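Side-chain contacts in CofB (Escherichia coli, PDB 5AX6), which is a homotrimeric minor pilin of the CFA/III type IVb pilus of enterotoxigenic Escherichia coli and probably takes part in pilus assembly: residues G20-V25 with L225-N230; P399-S404 with I444-S449. All coordinates share one frame; numbering follows the deposited sequence.

Contact 1: G20-V25 with L225-N230; sequences GIVDFV and LSIDPN
Just beside Pro229, the residue that rests on both Val22 and Val25, Asp228 OD1 accepts a hydrogen bond from the backbone N of Asn230 at 2.9 Å, closing an Asx turn just past the end of strand 220-227. The donor lies above the carboxylate plane, 48° out of it. This is the packing of the pilin fold, in which the N-terminal helix 4-25 lies against an antiparallel sheet, and everything that crosses between the two segments is apolar. The two methyls of Val22 divide mainly between two residues. With CG1 opposite the backbone N (chi1 170°), that branch reaches the CA-CB side of the proline, 3.9 Å from Pro229 CA, while CG2 meets Ile227 CG2, also at 3.9 Å, the two side chains crossing at about a right angle. Replacing Val22 with an alanine would probably open a gap between helix and strand, leaving Ile227 CG2 and Pro229 CA and CB without their methyl partners. One turn on, Val25 leans on Phe128 and Ile139 of the sheet, and its carbonyl is held by Tyr46 OH. Ile227 also touches Ile18, farther back on the helix. Pro229 CB bridges the two valines, 4.1 Å from Val22 CG1 and 4.0 Å from Val25 CG1.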
ATOM      1  N   GLY A  20     -16.536  21.953 -15.427  1.00 19.77           N
ATOM      2  CA  GLY A  20     -17.693  21.155 -15.053  1.00 21.21           C
ATOM      3  C   GLY A  20     -18.517  20.701 -16.241  1.00 16.90           C
ATOM      4  O   GLY A  20     -18.937  19.540 -16.310  1.00 19.49           O
ATOM      5  N   ILE A  21     -18.748  21.606 -17.192  1.00 15.40           N
ATOM      6  CA  ILE A  21     -19.501  21.244 -18.378  1.00 16.43           C
ATOM      7  C   ILE A  21     -18.706  20.180 -19.158  1.00 17.16           C
ATOM      8  O   ILE A  21     -19.252  19.199 -19.631  1.00 14.84           O
ATOM      9  CB  ILE A  21     -19.778  22.462 -19.284  1.00 17.35           C
ATOM     10  CG1 ILE A  21     -20.723  23.460 -18.598  1.00 21.92           C
ATOM     11  CG2 ILE A  21     -20.360  22.016 -20.601  1.00 19.52           C
ATOM     12  CD1 ILE A  21     -22.126  22.916 -18.404  1.00 28.95           C
ATOM     13  N   VAL A  22     -17.404  20.378 -19.268  1.00 18.87           N
ATOM     14  CA  VAL A  22     -16.570  19.409 -19.986  1.00 18.01           C
ATOM     15  C   VAL A  22     -16.565  18.047 -19.290  1.00 17.06           C
ATOM     16  O   VAL A  22     -16.607  17.003 -19.952  1.00 18.16           O
ATOM     17  CB  VAL A  22     -15.148  19.953 -20.137  1.00 16.70           C
ATOM     18  CG1 VAL A  22     -14.196  18.870 -20.647  1.00 24.72           C
ATOM     19  CG2 VAL A  22     -15.172  21.176 -21.086  1.00 16.63           C
ATOM     20  N   ASP A  23     -16.561  18.060 -17.957  1.00 17.75           N
ATOM     21  CA  ASP A  23     -16.615  16.817 -17.187  1.00 20.49           C
ATOM     22  C   ASP A  23     -17.878  16.039 -17.517  1.00 20.29           C
ATOM     23  O   ASP A  23     -17.852  14.818 -17.653  1.00 18.07           O
ATOM     24  CB  ASP A  23     -16.568  17.093 -15.671  1.00 19.20           C
ATOM     25  CG  ASP A  23     -15.161  17.361 -15.147  1.00 23.73           C
ATOM     26  OD1 ASP A  23     -14.161  17.102 -15.852  1.00 26.70           O
ATOM     27  OD2 ASP A  23     -15.062  17.837 -13.997  1.00 26.51           O
ATOM     28  N   PHE A  24     -18.989  16.760 -17.658  1.00 15.50           N
ATOM     29  CA  PHE A  24     -20.278  16.155 -17.973  1.00 15.93           C
ATOM     30  C   PHE A  24     -20.267  15.539 -19.372  1.00 18.06           C
ATOM     31  O   PHE A  24     -20.707  14.394 -19.576  1.00 17.81           O
ATOM     32  CB  PHE A  24     -21.382  17.208 -17.856  1.00 18.38           C
ATOM     33  CG  PHE A  24     -22.774  16.687 -18.128  1.00 14.89           C
ATOM     34  CD1 PHE A  24     -23.390  15.812 -17.246  1.00 18.75           C
ATOM     35  CD2 PHE A  24     -23.471  17.098 -19.257  1.00 16.82           C
ATOM     36  CE1 PHE A  24     -24.679  15.333 -17.495  1.00 20.97           C
ATOM     37  CE2 PHE A  24     -24.760  16.643 -19.502  1.00 21.62           C
ATOM     38  CZ  PHE A  24     -25.363  15.763 -18.623  1.00 20.04           C
ATOM     39  N   VAL A  25     -19.771  16.313 -20.333  1.00 16.02           N
ATOM     40  CA  VAL A  25     -19.635  15.826 -21.703  1.00 15.93           C
ATOM     41  C   VAL A  25     -18.782  14.551 -21.728  1.00 16.00           C
ATOM     42  O   VAL A  25     -19.064  13.614 -22.489  1.00 17.43           O
ATOM     43  CB  VAL A  25     -19.008  16.903 -22.617  1.00 17.33           C
ATOM     44  CG1 VAL A  25     -18.564  16.318 -23.968  1.00 15.74           C
ATOM     45  CG2 VAL A  25     -19.997  18.032 -22.849  1.00 16.57           C
ATOM     46  N   LEU A 225     -13.196  29.886 -26.523  1.00 20.12           N
ATOM     47  CA  LEU A 225     -12.255  28.966 -25.906  1.00 20.64           C
ATOM     48  C   LEU A 225     -12.652  27.545 -26.263  1.00 23.25           C
ATOM     49  O   LEU A 225     -13.790  27.145 -25.999  1.00 19.76           O
ATOM     50  CB  LEU A 225     -12.233  29.127 -24.380  1.00 21.80           C
ATOM     51  CG  LEU A 225     -12.029  30.518 -23.787  1.00 26.89           C
ATOM     52  CD1 LEU A 225     -12.142  30.451 -22.262  1.00 26.13           C
ATOM     53  CD2 LEU A 225     -10.668  31.051 -24.189  1.00 29.80           C
ATOM     54  N   SER A 226     -11.730  26.789 -26.860  1.00 21.95           N
ATOM     55  CA  SER A 226     -12.013  25.414 -27.276  1.00 17.90           C
ATOM     56  C   SER A 226     -11.364  24.416 -26.332  1.00 17.86           C
ATOM     57  O   SER A 226     -10.172  24.520 -26.054  1.00 20.11           O
ATOM     58  CB  SER A 226     -11.506  25.150 -28.700  1.00 21.69           C
ATOM     59  OG  SER A 226     -12.137  26.006 -29.634  1.00 23.40           O
ATOM     60  N   ILE A 227     -12.149  23.454 -25.860  1.00 18.39           N
ATOM     61  CA  ILE A 227     -11.633  22.391 -24.994  1.00 19.78           C
ATOM     62  C   ILE A 227     -11.829  21.031 -25.643  1.00 20.88           C
ATOM     63  O   ILE A 227     -12.909  20.730 -26.155  1.00 18.49           O
ATOM     64  CB  ILE A 227     -12.331  22.359 -23.623  1.00 19.71           C
ATOM     65  CG1 ILE A 227     -12.468  23.767 -23.037  1.00 25.66           C
ATOM     66  CG2 ILE A 227     -11.610  21.373 -22.691  1.00 21.49           C
ATOM     67  CD1 ILE A 227     -11.188  24.335 -22.456  1.00 26.66           C
ATOM     68  N   ASP A 228     -10.786  20.208 -25.621  1.00 18.95           N
ATOM     69  CA  ASP A 228     -10.887  18.818 -26.064  1.00 17.98           C
ATOM     70  C   ASP A 228     -11.328  17.970 -24.876  1.00 19.59           C
ATOM     71  O   ASP A 228     -10.540  17.762 -23.963  1.00 19.81           O
ATOM     72  CB  ASP A 228      -9.524  18.334 -26.602  1.00 17.79           C
ATOM     73  CG  ASP A 228      -9.543  16.892 -27.088  1.00 27.68           C
ATOM     74  OD1 ASP A 228     -10.566  16.186 -26.918  1.00 23.37           O
ATOM     75  OD2 ASP A 228      -8.504  16.456 -27.636  1.00 25.35           O
ATOM     76  N   PRO A 229     -12.585  17.482 -24.871  1.00 17.96           N
ATOM     77  CA  PRO A 229     -13.031  16.757 -23.671  1.00 17.59           C
ATOM     78  C   PRO A 229     -12.299  15.443 -23.462  1.00 18.89           C
ATOM     79  O   PRO A 229     -12.388  14.878 -22.370  1.00 20.00           O
ATOM     80  CB  PRO A 229     -14.519  16.498 -23.951  1.00 21.65           C
ATOM     81  CG  PRO A 229     -14.596  16.450 -25.452  1.00 22.83           C
ATOM     82  CD  PRO A 229     -13.621  17.497 -25.918  1.00 18.16           C
ATOM     83  N   ASN A 230     -11.611  14.936 -24.484  1.00 18.86           N
ATOM     84  CA  ASN A 230     -10.880  13.678 -24.310  1.00 22.59           C
ATOM     85  C   ASN A 230      -9.442  13.848 -23.827  1.00 20.27           C
ATOM     86  O   ASN A 230      -8.785  12.876 -23.455  1.00 20.76           O
ATOM     87  CB  ASN A 230     -10.887  12.887 -25.618  1.00 26.47           C
ATOM     88  CG  ASN A 230     -12.288  12.459 -26.011  1.00 28.87           C
ATOM     89  OD1 ASN A 230     -13.056  12.009 -25.171  1.00 26.65           O
ATOM     90  ND2 ASN A 230     -12.640  12.640 -27.276  1.00 29.06           N
TER

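Contact 2: P399-S404 with I444-S449; sequences PRLSAS and IQVNQS
Leu401 and Val446 make the main apolar contact between strands 398-409 and 438-448, which belong to two different antiparallel sheets, face each other and share no direct hydrogen bond here. A single methyl does the touching on the leucine side: with CG opposite the backbone N (chi1 -176°), Leu401 CD2 comes to 3.8 Å from both Val446 CG1 and Val446 CG2, so that it sits against the fork of the valine. Farther along, Ala403 CB meets Ile444 CG2 at 4.3 Å, a looser contact at the place where the two backbones come nearest. Trp453 of strand 452-463 touches Pro399, Leu401, Val446 and Gln448.

The polar link lies at the other end and runs through water. One water donates to Pro399 O at 2.7 Å and accepts from Gln448 NE2 at 2.9 Å, bridging the two strands at the end where Pro399 and Gln448 are more open to solvent.

A second polar pair stays within one strand, on the face turned from Leu401: Gln445 NE2 donates to Asn447 OD1 at 2.9 Å, nearly straight at 166° and on a lone pair in the carbonyl plane. OD1 also lies in the amide plane of Gln445, and the bond probably helps fix how both amides are turned. Their remaining amide atoms reach a second subunit, Gln445 OE1 to Arg430 N and Asn447 ND2 to Ala427 O of that neighbouring chain, which Ile444 and Val446 also touch. Apolar side chains meeting between two antiparallel sheets are consistent with a beta-sandwich arrangement.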
ATOM      1  N   PRO A 399      21.169   2.778  25.204  1.00 19.94           N
ATOM      2  CA  PRO A 399      21.138   1.367  25.614  1.00 16.41           C
ATOM      3  C   PRO A 399      20.884   1.245  27.108  1.00 22.53           C
ATOM      4  O   PRO A 399      21.402   2.046  27.884  1.00 20.03           O
ATOM      5  CB  PRO A 399      22.533   0.845  25.246  1.00 20.85           C
ATOM      6  CG  PRO A 399      23.382   2.070  25.098  1.00 25.30           C
ATOM      7  CD  PRO A 399      22.479   3.186  24.667  1.00 23.22           C
ATOM      8  N   ARG A 400      20.084   0.256  27.496  1.00 17.78           N
ATOM      9  CA  ARG A 400      19.692   0.080  28.882  1.00 18.07           C
ATOM     10  C   ARG A 400      19.922  -1.363  29.283  1.00 15.50           C
ATOM     11  O   ARG A 400      19.838  -2.267  28.451  1.00 15.25           O
ATOM     12  CB  ARG A 400      18.217   0.455  29.080  1.00 18.84           C
ATOM     13  CG  ARG A 400      17.865   1.923  28.751  1.00 18.48           C
ATOM     14  CD  ARG A 400      18.483   2.895  29.760  1.00 19.47           C
ATOM     15  NE  ARG A 400      18.186   2.437  31.112  1.00 19.55           N
ATOM     16  CZ  ARG A 400      17.049   2.680  31.758  1.00 18.38           C
ATOM     17  NH1 ARG A 400      16.097   3.424  31.201  1.00 17.84           N
ATOM     18  NH2 ARG A 400      16.871   2.186  32.975  1.00 17.99           N
ATOM     19  N   LEU A 401      20.192  -1.583  30.560  1.00 17.57           N
ATOM     20  CA  LEU A 401      20.309  -2.939  31.071  1.00 17.09           C
ATOM     21  C   LEU A 401      19.915  -2.942  32.539  1.00 15.77           C
ATOM     22  O   LEU A 401      20.298  -2.054  33.288  1.00 18.02           O
ATOM     23  CB  LEU A 401      21.737  -3.483  30.877  1.00 18.34           C
ATOM     24  CG  LEU A 401      21.997  -4.936  31.286  1.00 17.72           C
ATOM     25  CD1 LEU A 401      23.128  -5.561  30.473  1.00 20.70           C
ATOM     26  CD2 LEU A 401      22.284  -5.084  32.785  1.00 17.14           C
ATOM     27  N   SER A 402      19.113  -3.929  32.930  1.00 18.35           N
ATOM     28  CA  SER A 402      18.784  -4.154  34.334  1.00 18.04           C
ATOM     29  C   SER A 402      19.000  -5.618  34.668  1.00 15.65           C
ATOM     30  O   SER A 402      19.087  -6.458  33.773  1.00 18.05           O
ATOM     31  CB  SER A 402      17.340  -3.754  34.646  1.00 22.79           C
ATOM     32  OG  SER A 402      17.276  -2.388  35.013  1.00 32.40           O
ATOM     33  N   ALA A 403      19.112  -5.917  35.956  1.00 17.33           N
ATOM     34  CA  ALA A 403      19.287  -7.294  36.423  1.00 17.33           C
ATOM     35  C   ALA A 403      18.367  -7.535  37.621  1.00 16.94           C
ATOM     36  O   ALA A 403      18.348  -6.735  38.549  1.00 21.32           O
ATOM     37  CB  ALA A 403      20.749  -7.559  36.801  1.00 20.17           C
ATOM     38  N   SER A 404      17.573  -8.605  37.571  1.00 15.40           N
ATOM     39  CA  SER A 404      16.691  -8.982  38.680  1.00 18.81           C
ATOM     40  C   SER A 404      17.135 -10.333  39.223  1.00 18.47           C
ATOM     41  O   SER A 404      17.595 -11.181  38.458  1.00 17.83           O
ATOM     42  CB  SER A 404      15.230  -9.054  38.228  1.00 18.55           C
ATOM     43  OG  SER A 404      14.812  -7.835  37.638  1.00 26.60           O
ATOM     44  N   ILE A 444      23.908  -5.669  43.611  1.00 17.16           N
ATOM     45  CA  ILE A 444      24.203  -5.947  42.216  1.00 18.94           C
ATOM     46  C   ILE A 444      24.375  -4.627  41.487  1.00 19.41           C
ATOM     47  O   ILE A 444      23.504  -3.761  41.523  1.00 18.84           O
ATOM     48  CB  ILE A 444      23.102  -6.804  41.556  1.00 15.10           C
ATOM     49  CG1 ILE A 444      23.048  -8.182  42.243  1.00 21.70           C
ATOM     50  CG2 ILE A 444      23.403  -6.988  40.074  1.00 17.05           C
ATOM     51  CD1 ILE A 444      21.749  -8.990  42.015  1.00 18.47           C
ATOM     52  N   GLN A 445      25.525  -4.475  40.846  1.00 17.56           N
ATOM     53  CA  GLN A 445      25.882  -3.232  40.182  1.00 18.07           C
ATOM     54  C   GLN A 445      26.002  -3.452  38.684  1.00 18.77           C
ATOM     55  O   GLN A 445      26.482  -4.499  38.242  1.00 18.61           O
ATOM     56  CB  GLN A 445      27.207  -2.696  40.739  1.00 18.71           C
ATOM     57  CG  GLN A 445      27.594  -1.288  40.283  1.00 18.44           C
ATOM     58  CD  GLN A 445      28.746  -0.741  41.118  1.00 22.51           C
ATOM     59  OE1 GLN A 445      28.596  -0.505  42.319  1.00 22.17           O
ATOM     60  NE2 GLN A 445      29.899  -0.565  40.497  1.00 18.73           N
ATOM     61  N   VAL A 446      25.561  -2.463  37.920  1.00 16.43           N
ATOM     62  CA  VAL A 446      25.690  -2.481  36.478  1.00 15.61           C
ATOM     63  C   VAL A 446      26.431  -1.239  36.052  1.00 15.57           C
ATOM     64  O   VAL A 446      26.036  -0.128  36.412  1.00 18.65           O
ATOM     65  CB  VAL A 446      24.308  -2.536  35.778  1.00 17.19           C
ATOM     66  CG1 VAL A 446      24.452  -2.306  34.268  1.00 15.07           C
ATOM     67  CG2 VAL A 446      23.619  -3.887  36.083  1.00 18.96           C
ATOM     68  N   ASN A 447      27.481  -1.441  35.268  1.00 18.42           N
ATOM     69  CA  ASN A 447      28.282  -0.363  34.715  1.00 19.02           C
ATOM     70  C   ASN A 447      28.467  -0.558  33.219  1.00 19.07           C
ATOM     71  O   ASN A 447      28.222  -1.642  32.704  1.00 18.92           O
ATOM     72  CB  ASN A 447      29.645  -0.297  35.409  1.00 17.72           C
ATOM     73  CG  ASN A 447      29.515  -0.123  36.910  1.00 20.30           C
ATOM     74  OD1 ASN A 447      29.687  -1.077  37.682  1.00 19.89           O
ATOM     75  ND2 ASN A 447      29.179   1.089  37.327  1.00 17.50           N
ATOM     76  N   GLN A 448      28.912   0.488  32.536  1.00 20.06           N
ATOM     77  CA  GLN A 448      29.094   0.426  31.094  1.00 25.22           C
ATOM     78  C   GLN A 448      30.296   1.257  30.642  1.00 24.96           C
ATOM     79  O   GLN A 448      30.578   2.318  31.206  1.00 23.22           O
ATOM     80  CB  GLN A 448      27.828   0.923  30.380  1.00 21.48           C
ATOM     81  CG  GLN A 448      27.601   2.416  30.549  1.00 28.70           C
ATOM     82  CD  GLN A 448      26.190   2.866  30.198  1.00 35.65           C
ATOM     83  OE1 GLN A 448      25.471   3.408  31.045  1.00 41.74           O
ATOM     84  NE2 GLN A 448      25.806   2.687  28.947  1.00 25.11           N
ATOM     85  N   SER A 449      30.991   0.759  29.626  1.00 23.97           N
ATOM     86  CA  SER A 449      31.896   1.582  28.829  1.00 26.03           C
ATOM     87  C   SER A 449      31.144   1.946  27.562  1.00 36.12           C
ATOM     88  O   SER A 449      29.948   1.688  27.455  1.00 28.49           O
ATOM     89  CB  SER A 449      33.181   0.835  28.487  1.00 27.64           C
ATOM     90  OG  SER A 449      32.901  -0.315  27.709  1.00 27.90           O
TER
HETATM   91  O   HOH W   1      23.306   3.951  28.112  1.00 19.66           O

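Contact 1 and contact 2 come in series along the chain, the first closing at residue 230 before the second opens at 399, and they share no helix, strand or sheet. Their centres are 71 Å apart, with nearest atoms about 55 Å apart, and they lie on opposite sides of the centre of this elongated molecule, consistent with separately built cores. Contact 1 holds a helix to a sheet in the pilin domain, whereas contact 2 joins two sheets in the C-terminal domain; the beta-repeat domain comes between them in sequence. Only contact 2 is touched by other subunits, so this C-terminal region takes part in the trimer.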